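PDB 5DNL: imidazoleglycerol-phosphate dehydratase from Pyrococcus furiosus, which catalyses the dehydration of D-erythro-1-(imidazol-4-yl)glycerol 3-phosphate to 3-(imidazol-4-yl)-2-oxopropyl phosphate, the sixth step of L-histidine biosynthesis. Local coordinates for the interface of chains A and B and the interface of chains A and C. Sequence-based numbering; all coordinates share one arbitrary frame. Chains: chain A/B/C, Imidazoleglycerol-phosphate dehydratase.

Contacts 1 and 2 lie about 32 Å apart, measured between the centres of their C-alpha atoms, and share no residues. In contact 1 the N-terminal segment of chain A, from strand 2-4 into the following loop, meets the C-terminal tail of chain B. In contact 2 strands 77-84, 87-94 and 133-140 of chain A face the same strands of chain C and the loop between 77-84 and 87-94. Chain A thus joins different neighbours through separate surfaces, as a 24-subunit assembly requires. A:Glu7 and B:Lys173 meet in contact 1, and both residues contact the inhibitor in this entry, so the pocket is probably completed across this interface.

Contact 1: the interface of chains A and B. Residues chain A 3-7; chain B 172-175.
The carbonyl oxygen of B:Lys173 is the best-held polar atom of this junction between an N-terminal segment and a C-terminal tail, part of a two-fold symmetric interface with a twin in which the chains are exchanged: one hydrogen bond grips it, from the backbone A:Lys6 N at 2.9 Å. The bond is nearly straight, 172° at the hydrogen, and the donor lies in the carbonyl plane on a lone pair. The aliphatic chain of A:Lys6 then passes alongside the tail, CG anti to its own carbonyl carbon and the rest extended, so that CG packs 3.4 Å from B:Lys173 O, CD lies 3.5 Å from B:Thr172 O and CE comes up to CA of B:Gly174. An alanine here would keep the backbone bond but would probably loosen the tail around B:Thr172 and B:Gly174, because the methylenes that lie along it would be lost.

A:Glu7 crosses B:Lys173, also an inhibitor-pocket residue, obliquely and sets its carboxylate against the methylene CB, with CD at 3.7 Å from that carbon. B:Lys173 carries CG in the crowded position between backbone N and carbonyl carbon (chi1 77°), and a bend at chi4 (-59°) turns the terminal amine NZ back to its own tail, where it donates to B:Val175 O at 2.8 Å. A:Glu7 OE1 remains 6.2 Å from B:Lys173 NZ, so any attraction would act at a distance. Water 1 bridges the chains, 2.6 Å from the carboxylate oxygen A:Glu7 OE2 and 2.7 Å from the hydroxyl B:Thr172 OG1.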
loop_
_atom_site.group_PDB
_atom_site.type_symbol
_atom_site.label_atom_id
_atom_site.label_comp_id
_atom_site.label_asym_id
_atom_site.label_seq_id
_atom_site.Cartn_x
_atom_site.Cartn_y
_atom_site.Cartn_z
ATOM N N ARG A 3 51.865 2.814 -23.088
ATOM C CA ARG A 3 50.834 1.997 -23.699
ATOM C C ARG A 3 50.237 2.793 -24.832
ATOM O O ARG A 3 49.774 3.917 -24.617
ATOM C CB ARG A 3 49.762 1.614 -22.683
ATOM C CG ARG A 3 48.705 0.679 -23.231
ATOM C CD ARG A 3 47.653 0.346 -22.176
ATOM N NE ARG A 3 46.572 -0.514 -22.655
ATOM C CZ ARG A 3 45.467 -0.104 -23.275
ATOM N NH1 ARG A 3 45.263 1.167 -23.583
ATOM N NH2 ARG A 3 44.547 -0.999 -23.626
ATOM N N THR A 4 50.255 2.223 -26.036
ATOM C CA THR A 4 49.815 2.928 -27.222
ATOM C C THR A 4 48.815 2.092 -28.001
ATOM O O THR A 4 49.062 0.924 -28.290
ATOM C CB THR A 4 51.015 3.257 -28.142
ATOM O OG1 THR A 4 52.057 3.871 -27.364
ATOM C CG2 THR A 4 50.596 4.184 -29.281
ATOM N N THR A 5 47.670 2.689 -28.306
ATOM C CA THR A 5 46.693 2.096 -29.208
ATOM C C THR A 5 46.358 3.119 -30.267
ATOM O O THR A 5 46.880 4.243 -30.255
ATOM C CB THR A 5 45.382 1.667 -28.481
ATOM O OG1 THR A 5 44.615 2.820 -28.157
ATOM C CG2 THR A 5 45.675 0.868 -27.221
ATOM N N LYS A 6 45.445 2.770 -31.167
ATOM C CA LYS A 6 44.929 3.754 -32.110
ATOM C C LYS A 6 44.065 4.842 -31.456
ATOM O O LYS A 6 43.786 5.851 -32.099
ATOM C CB LYS A 6 44.148 3.073 -33.243
ATOM C CG LYS A 6 45.017 2.159 -34.096
ATOM C CD LYS A 6 44.234 1.483 -35.211
ATOM C CE LYS A 6 45.120 0.560 -36.026
ATOM N NZ LYS A 6 44.371 -0.097 -37.133
ATOM N N GLU A 7 43.635 4.636 -30.204
ATOM C CA GLU A 7 42.807 5.598 -29.462
ATOM C C GLU A 7 43.598 6.525 -28.548
ATOM O O GLU A 7 43.275 7.711 -28.430
ATOM C CB GLU A 7 41.788 4.827 -28.601
ATOM C CG GLU A 7 40.823 3.976 -29.409
ATOM C CD GLU A 7 40.007 3.017 -28.568
ATOM O OE1 GLU A 7 40.277 2.864 -27.372
ATOM O OE2 GLU A 7 39.088 2.387 -29.138
ATOM N N THR B 172 39.179 -2.424 -33.314
ATOM C CA THR B 172 39.409 -1.146 -33.978
ATOM C C THR B 172 40.558 -0.374 -33.354
ATOM O O THR B 172 41.101 0.527 -34.007
ATOM C CB THR B 172 38.161 -0.250 -33.953
ATOM O OG1 THR B 172 37.755 -0.012 -32.594
ATOM C CG2 THR B 172 37.019 -0.876 -34.690
ATOM N N LYS B 173 40.941 -0.676 -32.112
ATOM C CA LYS B 173 42.039 0.040 -31.485
ATOM C C LYS B 173 43.386 -0.532 -31.870
ATOM O O LYS B 173 44.406 0.059 -31.512
ATOM C CB LYS B 173 41.865 0.174 -29.966
ATOM C CG LYS B 173 42.167 -1.037 -29.105
ATOM C CD LYS B 173 41.722 -0.788 -27.669
ATOM C CE LYS B 173 42.025 -1.972 -26.769
ATOM N NZ LYS B 173 41.389 -3.250 -27.200
ATOM N N GLY B 174 43.381 -1.662 -32.582
ATOM C CA GLY B 174 44.610 -2.251 -33.139
ATOM C C GLY B 174 45.373 -3.191 -32.219
ATOM O O GLY B 174 46.376 -3.788 -32.635
ATOM N N VAL B 175 44.892 -3.353 -30.988
ATOM C CA VAL B 175 45.569 -4.078 -29.918
ATOM C C VAL B 175 44.497 -4.815 -29.119
ATOM O O VAL B 175 43.417 -4.234 -28.880
ATOM C CB VAL B 175 46.274 -3.089 -28.949
ATOM C CG1 VAL B 175 47.024 -3.836 -27.844
ATOM C CG2 VAL B 175 47.200 -2.144 -29.701
HETATM O O HOH W 1 38.993 2.229 -31.767
#

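Contact 2: the interface of chains A and C. Residues chain A 77, 79, 90, 92-94, 133, 135; chain C 81, 83, 85, 87-88, 139-140.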
loop_
_atom_site.group_PDB
_atom_site.type_symbol
_atom_site.label_atom_id
_atom_site.label_comp_id
_atom_site.label_asym_id
_atom_site.label_seq_id
_atom_site.Cartn_x
_atom_site.Cartn_y
_atom_site.Cartn_z
ATOM N N PHE A 77 47.896 -5.485 1.077
ATOM C CA PHE A 77 46.683 -4.845 1.557
ATOM C C PHE A 77 46.909 -3.401 1.951
ATOM O O PHE A 77 47.909 -3.088 2.601
ATOM C CB PHE A 77 46.147 -5.612 2.739
ATOM C CG PHE A 77 45.729 -7.010 2.408
ATOM C CD1 PHE A 77 44.477 -7.244 1.875
ATOM C CD2 PHE A 77 46.582 -8.093 2.616
ATOM C CE1 PHE A 77 44.073 -8.526 1.547
ATOM C CE2 PHE A 77 46.176 -9.377 2.280
ATOM C CZ PHE A 77 44.914 -9.592 1.758
ATOM N N ASN A 79 44.230 0.192 3.053
ATOM C CA ASN A 79 42.940 0.874 3.136
ATOM C C ASN A 79 43.111 2.348 3.394
ATOM O O ASN A 79 44.137 2.784 3.926
ATOM C CB ASN A 79 42.077 0.319 4.256
ATOM C CG ASN A 79 41.810 -1.164 4.134
ATOM O OD1 ASN A 79 41.343 -1.647 3.088
ATOM N ND2 ASN A 79 42.063 -1.891 5.204
ATOM N N LEU A 90 35.454 5.251 1.708
ATOM C CA LEU A 90 36.327 4.137 2.047
ATOM C C LEU A 90 36.924 3.549 0.766
ATOM O O LEU A 90 36.202 3.292 -0.210
ATOM C CB LEU A 90 35.540 3.066 2.808
ATOM C CG LEU A 90 36.219 1.696 2.974
ATOM C CD1 LEU A 90 37.507 1.740 3.783
ATOM C CD2 LEU A 90 35.222 0.734 3.598
ATOM N N SER A 92 39.510 0.399 -0.353
ATOM C CA SER A 92 40.178 -0.810 0.123
ATOM C C SER A 92 40.795 -1.535 -1.046
ATOM O O SER A 92 40.104 -1.809 -2.046
ATOM C CB SER A 92 39.164 -1.712 0.843
ATOM O OG SER A 92 39.766 -2.908 1.353
ATOM N N VAL A 93 42.094 -1.854 -0.934
ATOM C CA VAL A 93 42.855 -2.471 -2.009
ATOM C C VAL A 93 43.481 -3.768 -1.525
ATOM O O VAL A 93 44.004 -3.842 -0.414
ATOM C CB VAL A 93 43.964 -1.515 -2.511
ATOM C CG1 VAL A 93 44.902 -2.210 -3.505
ATOM C CG2 VAL A 93 43.366 -0.265 -3.124
ATOM N N ASP A 94 43.418 -4.793 -2.370
ATOM C CA ASP A 94 44.159 -6.039 -2.181
ATOM C C ASP A 94 44.863 -6.321 -3.506
ATOM O O ASP A 94 44.194 -6.603 -4.514
ATOM C CB ASP A 94 43.193 -7.158 -1.771
ATOM C CG ASP A 94 43.794 -8.527 -1.823
ATOM O OD1 ASP A 94 44.996 -8.643 -2.119
ATOM O OD2 ASP A 94 43.045 -9.512 -1.578
ATOM N N THR A 133 42.250 -6.263 -6.487
ATOM C CA THR A 133 40.888 -6.071 -5.995
ATOM C C THR A 133 40.786 -4.650 -5.458
ATOM O O THR A 133 41.536 -4.287 -4.564
ATOM C CB THR A 133 40.642 -7.063 -4.832
ATOM O OG1 THR A 133 40.961 -8.414 -5.227
ATOM C CG2 THR A 133 39.216 -7.011 -4.328
ATOM N N HIS A 135 37.909 -1.783 -3.913
ATOM C CA HIS A 135 36.602 -1.326 -3.483
ATOM C C HIS A 135 36.659 0.173 -3.233
ATOM O O HIS A 135 37.554 0.657 -2.524
ATOM C CB HIS A 135 36.191 -1.988 -2.182
ATOM C CG HIS A 135 35.787 -3.411 -2.326
ATOM N ND1 HIS A 135 34.472 -3.790 -2.396
ATOM C CD2 HIS A 135 36.519 -4.548 -2.377
ATOM C CE1 HIS A 135 34.408 -5.105 -2.526
ATOM N NE2 HIS A 135 35.630 -5.589 -2.496
ATOM N N ILE C 81 40.027 -3.788 7.996
ATOM C CA ILE C 81 39.054 -3.869 6.909
ATOM C C ILE C 81 39.684 -4.755 5.857
ATOM O O ILE C 81 40.739 -4.429 5.328
ATOM C CB ILE C 81 38.654 -2.501 6.353
ATOM C CG1 ILE C 81 37.921 -1.730 7.452
ATOM C CG2 ILE C 81 37.782 -2.668 5.109
ATOM C CD1 ILE C 81 37.592 -0.280 7.112
ATOM N N PRO C 83 39.224 -6.896 2.273
ATOM C CA PRO C 83 38.540 -7.291 1.061
ATOM C C PRO C 83 38.894 -8.732 0.704
ATOM O O PRO C 83 39.979 -9.232 1.046
ATOM C CB PRO C 83 39.092 -6.323 0.021
ATOM C CG PRO C 83 40.483 -6.048 0.494
ATOM C CD PRO C 83 40.477 -6.157 1.973
ATOM N N ASP C 85 37.819 -10.326 -3.062
ATOM C CA ASP C 85 36.988 -10.160 -4.244
ATOM C C ASP C 85 35.748 -9.317 -3.876
ATOM O O ASP C 85 35.911 -8.191 -3.413
ATOM C CB ASP C 85 36.646 -11.528 -4.835
ATOM C CG ASP C 85 37.880 -12.295 -5.300
ATOM O OD1 ASP C 85 39.022 -11.795 -5.142
ATOM O OD2 ASP C 85 37.692 -13.382 -5.865
ATOM N N ALA C 87 33.778 -9.487 -1.356
ATOM C CA ALA C 87 33.593 -9.295 0.092
ATOM C C ALA C 87 34.423 -8.116 0.596
ATOM O O ALA C 87 35.550 -7.886 0.126
ATOM C CB ALA C 87 33.979 -10.529 0.896
ATOM N N LEU C 88 33.852 -7.387 1.554
ATOM C CA LEU C 88 34.557 -6.327 2.246
ATOM C C LEU C 88 34.061 -6.356 3.676
ATOM O O LEU C 88 32.873 -6.122 3.902
ATOM C CB LEU C 88 34.274 -4.972 1.615
ATOM C CG LEU C 88 35.085 -3.797 2.151
ATOM C CD1 LEU C 88 36.555 -4.015 1.900
ATOM C CD2 LEU C 88 34.622 -2.496 1.500
ATOM N N LEU C 139 30.574 -5.045 5.052
ATOM C CA LEU C 139 30.288 -3.814 4.336
ATOM C C LEU C 139 29.801 -4.068 2.909
ATOM O O LEU C 139 28.968 -3.306 2.388
ATOM C CB LEU C 139 31.534 -2.928 4.320
ATOM C CG LEU C 139 32.139 -2.627 5.690
ATOM C CD1 LEU C 139 33.356 -1.733 5.536
ATOM C CD2 LEU C 139 31.097 -1.966 6.573
ATOM N N SER C 140 30.316 -5.124 2.287
ATOM C CA SER C 140 29.943 -5.534 0.924
ATOM C C SER C 140 30.162 -7.022 0.785
ATOM O O SER C 140 30.961 -7.588 1.516
ATOM C CB SER C 140 30.824 -4.829 -0.119
ATOM O OG SER C 140 30.715 -3.419 -0.037
HETATM O O HOH W 2 41.858 -11.190 0.383
HETATM O O HOH W 3 39.292 -9.649 -6.590
HETATM O O HOH W 4 40.872 -10.258 -3.060
#
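Two direct hydrogen bonds join these facing strand surfaces, each from a side chain of chain A to a backbone carbonyl of chain C. The imidazole A:His135 NE2 gives its N-H to C:Asp85 O at 2.8 Å, nearly along the C=O axis and close to the ring plane. The amide A:Asn79 ND2 reaches C:Ile81 O at 2.9 Å, here on a lone pair in the carbonyl plane. The other amide atom, A:Asn79 OD1, accepts the hydroxyl A:Ser92 OG at 2.7 Å; this second-shell bond helps fix the rotation of the amide and turns its NH2 to chain C.

Apolar packing fills the ground between the two bonds. C:Pro83, with 77 Å² hidden, places CG against the hydroxyl OG of A:Ser92 and CB of A:Asp94, and its CB at 3.9 Å from A:His135 CD2. C:Leu88 splits its branches: CD1 packs on A:Ser92 CB at 3.6 Å, while CD2 meets A:Leu90 CD2 tip to tip. Its CB lies over one face of the imidazole of A:His135, offset toward the rim. A:Leu90, with CG anti to the backbone N (chi1 167°), also uses both branches: CD1 meets C:Ile81 CD1 end-on, and CD2 touches C:Leu139 CD1 where the side chains cross at about a right angle.

Waters span the polar margin. Water 4 links A:Asp94 OD2 and A:Thr133 OG1 to the backbone N of C:Asp85, and may ease repulsion between the carboxylates of A:Asp94 and C:Asp85. Water 2 lies in plane at the edge of the A:Phe77 ring and bridges A:Asp94 OD2 to C:Pro83 O, 2.8 Å from each.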